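Local coordinates for PTS system, nitrogen regulatory IIA protein (Neisseria meningitidis, PDB 2A0J), which probably acts as a phosphoryl-accepting IIA component of a phosphotransferase system that takes part in nitrogen regulation, at residues Phe26-Ala29 / Gly30-Leu33; Cys47-Ala50 / Arg51-Gly55. All blocks are in the same frame, centred on the assembly; numbering follows the deposited sequence.

Contact 1 of 2, residues Phe26-Ala29 / Gly30-Leu33; sequences FEEA and GLLL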
loop_
_atom_site.group_PDB
_atom_site.type_symbol
_atom_site.label_atom_id
_atom_site.label_comp_id
_atom_site.label_asym_id
_atom_site.label_seq_id
_atom_site.Cartn_x
_atom_site.Cartn_y
_atom_site.Cartn_z
ATOM N N PHE A 26 -9.575 -1.118 2.737
ATOM C CA PHE A 26 -8.812 -1.113 3.983
ATOM C C PHE A 26 -9.063 -2.366 4.822
ATOM O O PHE A 26 -8.167 -2.843 5.519
ATOM C CB PHE A 26 -9.122 0.151 4.805
ATOM C CG PHE A 26 -8.235 1.329 4.474
ATOM C CD1 PHE A 26 -8.259 1.910 3.213
ATOM C CD2 PHE A 26 -7.372 1.857 5.427
ATOM C CE1 PHE A 26 -7.435 2.996 2.906
ATOM C CE2 PHE A 26 -6.545 2.942 5.129
ATOM C CZ PHE A 26 -6.577 3.511 3.871
ATOM N N GLU A 27 -10.277 -2.900 4.766
ATOM C CA GLU A 27 -10.575 -4.110 5.523
ATOM C C GLU A 27 -9.766 -5.272 4.969
ATOM O O GLU A 27 -9.179 -6.042 5.722
ATOM C CB GLU A 27 -12.066 -4.432 5.461
ATOM C CG GLU A 27 -12.906 -3.560 6.377
ATOM C CD GLU A 27 -14.383 -3.857 6.268
ATOM O OE1 GLU A 27 -15.157 -3.283 7.059
ATOM O OE2 GLU A 27 -14.771 -4.658 5.391
ATOM N N GLU A 28 -9.725 -5.379 3.647
ATOM C CA GLU A 28 -8.973 -6.434 2.992
ATOM C C GLU A 28 -7.474 -6.322 3.295
ATOM O O GLU A 28 -6.763 -7.330 3.331
ATOM C CB GLU A 28 -9.202 -6.372 1.480
ATOM C CG GLU A 28 -9.731 -7.673 0.891
ATOM C CD GLU A 28 -8.777 -8.837 1.090
ATOM O OE1 GLU A 28 -7.680 -8.828 0.494
ATOM O OE2 GLU A 28 -9.128 -9.764 1.849
ATOM N N ALA A 29 -6.994 -5.098 3.506
ATOM C CA ALA A 29 -5.584 -4.879 3.806
ATOM C C ALA A 29 -5.258 -5.429 5.192
ATOM O O ALA A 29 -4.230 -6.083 5.378
ATOM C CB ALA A 29 -5.252 -3.394 3.736
ATOM N N GLY A 30 -6.137 -5.172 6.159
ATOM C CA GLY A 30 -5.916 -5.674 7.502
ATOM C C GLY A 30 -5.713 -7.179 7.469
ATOM O O GLY A 30 -4.881 -7.734 8.191
ATOM N N LEU A 31 -6.479 -7.839 6.612
ATOM C CA LEU A 31 -6.402 -9.287 6.454
ATOM C C LEU A 31 -5.051 -9.741 5.890
ATOM O O LEU A 31 -4.467 -10.710 6.369
ATOM C CB LEU A 31 -7.551 -9.760 5.558
ATOM C CG LEU A 31 -8.891 -9.739 6.299
ATOM C CD1 LEU A 31 -10.060 -9.899 5.328
ATOM C CD2 LEU A 31 -8.880 -10.849 7.356
ATOM N N LEU A 32 -4.557 -9.028 4.881
ATOM C CA LEU A 32 -3.279 -9.351 4.258
ATOM C C LEU A 32 -2.094 -9.186 5.214
ATOM O O LEU A 32 -1.168 -9.998 5.215
ATOM C CB LEU A 32 -3.058 -8.461 3.032
ATOM C CG LEU A 32 -4.003 -8.623 1.841
ATOM C CD1 LEU A 32 -3.651 -7.602 0.780
ATOM C CD2 LEU A 32 -3.894 -10.026 1.289
ATOM N N LEU A 33 -2.124 -8.132 6.025
ATOM C CA LEU A 33 -1.045 -7.858 6.965
ATOM C C LEU A 33 -1.263 -8.453 8.364
ATOM O O LEU A 33 -0.373 -8.411 9.209
ATOM C CB LEU A 33 -0.831 -6.345 7.062
ATOM C CG LEU A 33 -0.659 -5.631 5.711
ATOM C CD1 LEU A 33 -0.221 -4.208 5.970
ATOM C CD2 LEU A 33 0.373 -6.341 4.834
#

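Contact 2 of 2, residues Cys47-Ala50 / Arg51-Gly55; sequences CLFA and REKLG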
loop_
_atom_site.group_PDB
_atom_site.type_symbol
_atom_site.label_atom_id
_atom_site.label_comp_id
_atom_site.label_asym_id
_atom_site.label_seq_id
_atom_site.Cartn_x
_atom_site.Cartn_y
_atom_site.Cartn_z
ATOM N N CYS A 47 -5.108 1.011 12.623
ATOM C CA CYS A 47 -3.833 1.663 12.459
ATOM C C CYS A 47 -3.749 2.421 11.126
ATOM O O CYS A 47 -3.285 3.560 11.080
ATOM C CB CYS A 47 -2.726 0.615 12.563
ATOM S SG CYS A 47 -1.101 1.313 12.639
ATOM N N LEU A 48 -4.199 1.795 10.045
ATOM C CA LEU A 48 -4.171 2.436 8.730
ATOM C C LEU A 48 -5.184 3.577 8.641
ATOM O O LEU A 48 -4.908 4.619 8.038
ATOM C CB LEU A 48 -4.475 1.410 7.637
ATOM C CG LEU A 48 -3.648 0.117 7.648
ATOM C CD1 LEU A 48 -4.158 -0.802 6.545
ATOM C CD2 LEU A 48 -2.149 0.425 7.478
ATOM N N PHE A 49 -6.351 3.371 9.253
ATOM C CA PHE A 49 -7.436 4.351 9.251
ATOM C C PHE A 49 -7.190 5.530 10.197
ATOM O O PHE A 49 -7.733 6.620 10.001
ATOM C CB PHE A 49 -8.761 3.663 9.609
ATOM C CG PHE A 49 -9.890 3.958 8.640
ATOM C CD1 PHE A 49 -9.747 3.700 7.275
ATOM C CD2 PHE A 49 -11.107 4.464 9.098
ATOM C CE1 PHE A 49 -10.801 3.940 6.382
ATOM C CE2 PHE A 49 -12.162 4.706 8.212
ATOM C CZ PHE A 49 -12.005 4.443 6.854
ATOM N N ALA A 50 -6.379 5.318 11.227
ATOM C CA ALA A 50 -6.075 6.390 12.162
ATOM C C ALA A 50 -5.296 7.462 11.400
ATOM O O ALA A 50 -5.376 8.656 11.707
ATOM C CB ALA A 50 -5.244 5.851 13.326
ATOM N N ARG A 51 -4.555 7.016 10.393
ATOM C CA ARG A 51 -3.739 7.899 9.561
ATOM C C ARG A 51 -4.532 8.521 8.414
ATOM O O ARG A 51 -4.415 9.719 8.148
ATOM C CB ARG A 51 -2.544 7.123 8.995
ATOM C CG ARG A 51 -1.762 7.879 7.932
ATOM C CD ARG A 51 -1.208 9.192 8.475
ATOM N NE ARG A 51 -0.563 9.970 7.423
ATOM C CZ ARG A 51 -1.215 10.602 6.452
ATOM N NH1 ARG A 51 -2.548 10.566 6.392
ATOM N NH2 ARG A 51 -0.529 11.255 5.526
ATOM N N GLU A 52 -5.323 7.692 7.738
ATOM C CA GLU A 52 -6.155 8.117 6.611
ATOM C C GLU A 52 -7.089 9.215 7.116
ATOM O O GLU A 52 -7.531 10.083 6.370
ATOM C CB GLU A 52 -6.959 6.912 6.100
ATOM C CG GLU A 52 -7.382 6.967 4.641
ATOM C CD GLU A 52 -6.217 7.154 3.681
ATOM O OE1 GLU A 52 -5.152 6.532 3.897
ATOM O OE2 GLU A 52 -6.373 7.915 2.698
ATOM N N LYS A 53 -7.373 9.163 8.410
ATOM C CA LYS A 53 -8.232 10.134 9.072
ATOM C C LYS A 53 -7.642 11.533 8.930
ATOM O O LYS A 53 -8.368 12.514 8.762
ATOM C CB LYS A 53 -8.338 9.767 10.547
ATOM C CG LYS A 53 -9.509 10.369 11.280
ATOM C CD LYS A 53 -9.651 9.738 12.664
ATOM C CE LYS A 53 -9.725 8.208 12.578
ATOM N NZ LYS A 53 -10.749 7.724 11.596
ATOM N N LEU A 54 -6.317 11.618 9.007
ATOM C CA LEU A 54 -5.631 12.895 8.891
ATOM C C LEU A 54 -5.717 13.453 7.478
ATOM O O LEU A 54 -5.547 14.648 7.269
ATOM C CB LEU A 54 -4.163 12.749 9.287
ATOM C CG LEU A 54 -3.830 12.228 10.685
ATOM C CD1 LEU A 54 -2.362 12.513 10.955
ATOM C CD2 LEU A 54 -4.704 12.904 11.742
ATOM N N GLY A 55 -5.974 12.577 6.511
ATOM C CA GLY A 55 -6.076 13.006 5.129
ATOM C C GLY A 55 -5.641 11.919 4.160
ATOM O O GLY A 55 -4.805 11.081 4.495
HETATM O O HOH W 1 -3.400 5.311 5.681
#

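Contact 1 of 2, residues Phe26-Ala29 / Gly30-Leu33
Glu28 turns its chain at chi2 (-61°), and this brings the carboxylate over the side chains of Leu31 and Leu32 in the next helical turn. In both leucines chi1 (-74° in Leu31, -65° in Leu32) swings CG away from the carbonyl carbon, back toward the preceding turn. The two oxygens of Glu28 then divide between them. Glu28 OE2 lies 3.6 Å from Leu31 CD1, and the two side chains cross at about a right angle. Glu28 OE1 lies 3.9 Å from Leu32 CG, where the crossing is more slanted. These are van der Waals contacts between a carboxylate and aliphatic carbons. Leu32 also folds its CG to within 3.4 Å of the backbone Glu28 O. The backbone is held by i to i+4 bonds. Gly30 N donates to Phe26 O at 3.2 Å, and Leu32 N to Glu28 O at 3.2 Å. The bond from Leu33 N to Ala29 O is shorter, 3.0 Å. The bond from Leu31 N to Glu27 O is long and weak. Ala29, Gly30 and Leu33 are buried, whereas the Glu28-Leu31-Leu32 cluster lies on the more exposed side. Leu33 extends onto Thr77 and Ala79 of one strand and Ile102 and Leu104 of another. Phe26 packs against helix 41-52, where its ring meets Phe49 edge-to-face. Helix 22-33 thus packs through Leu33 on the central mixed sheet and through Phe26 on the next helix, as part of the alpha/beta fold of the EIIA type 2 family.

Contact 2 of 2, residues Cys47-Ala50 / Arg51-Gly55
Leu48 O is approached by two backbone N-H groups and a water near the C-terminal end of helix 41-52, where the chain leaves the helix through a type I beta turn from Glu52 to Gly55. Glu52 N makes the i to i+4 bond, 3.1 Å to Leu48 O and in the carbonyl plane. Arg51 N adds a weak bond to the same oxygen. The water sits 2.9 Å from Leu48 O and 2.8 Å from Glu52 OE1 and can donate to either, but its protons cannot serve every acceptor nearby. The carboxylate of Glu52 is also tied outside this stretch, with OE1 bonded to Thr57 and OE2 in a salt bridge to Lys22. One residue on, Lys53 N donates to Phe49 O at 3.0 Å from above the carbonyl plane. The Lys53 chain bends at chi3 (-54°) and chi4 (-51°), so it curls back across Phe49 at about a right angle. Lys53 NZ comes 4.1 Å from Phe49 CD2, obliquely to the ring. The turn closes with Gly55 N 2.9 Å from Glu52 O. Arg51 bends at chi2 and spans the turn: its NH1 donates to Gly55 O at 3.0 Å, in the guanidinium plane and on a carbonyl lone pair.

Contacts 1 and 2 lie on consecutive helices, 22-33 and 41-52, and their centres are about 14 Å apart. The helices meet through Phe26 and Ala29 of contact 1. Phe26 CE2 is 3.6 Å from Leu48 CB, and Phe26 CZ is 3.3 Å from Glu52 OE1. Ala29 CB reaches Leu48 CD1 at 4.0 Å. Leu33 and Leu48 both touch Ile102, so both helices pack onto strand 97-106. Contact 2 borders the probable active site, since Arg51 touches His67, which fits the histidine signature of the family and is therefore the likely phosphoryl acceptor. Contact 1 is packing between helix 22-33, helix 41-52 and the sheet.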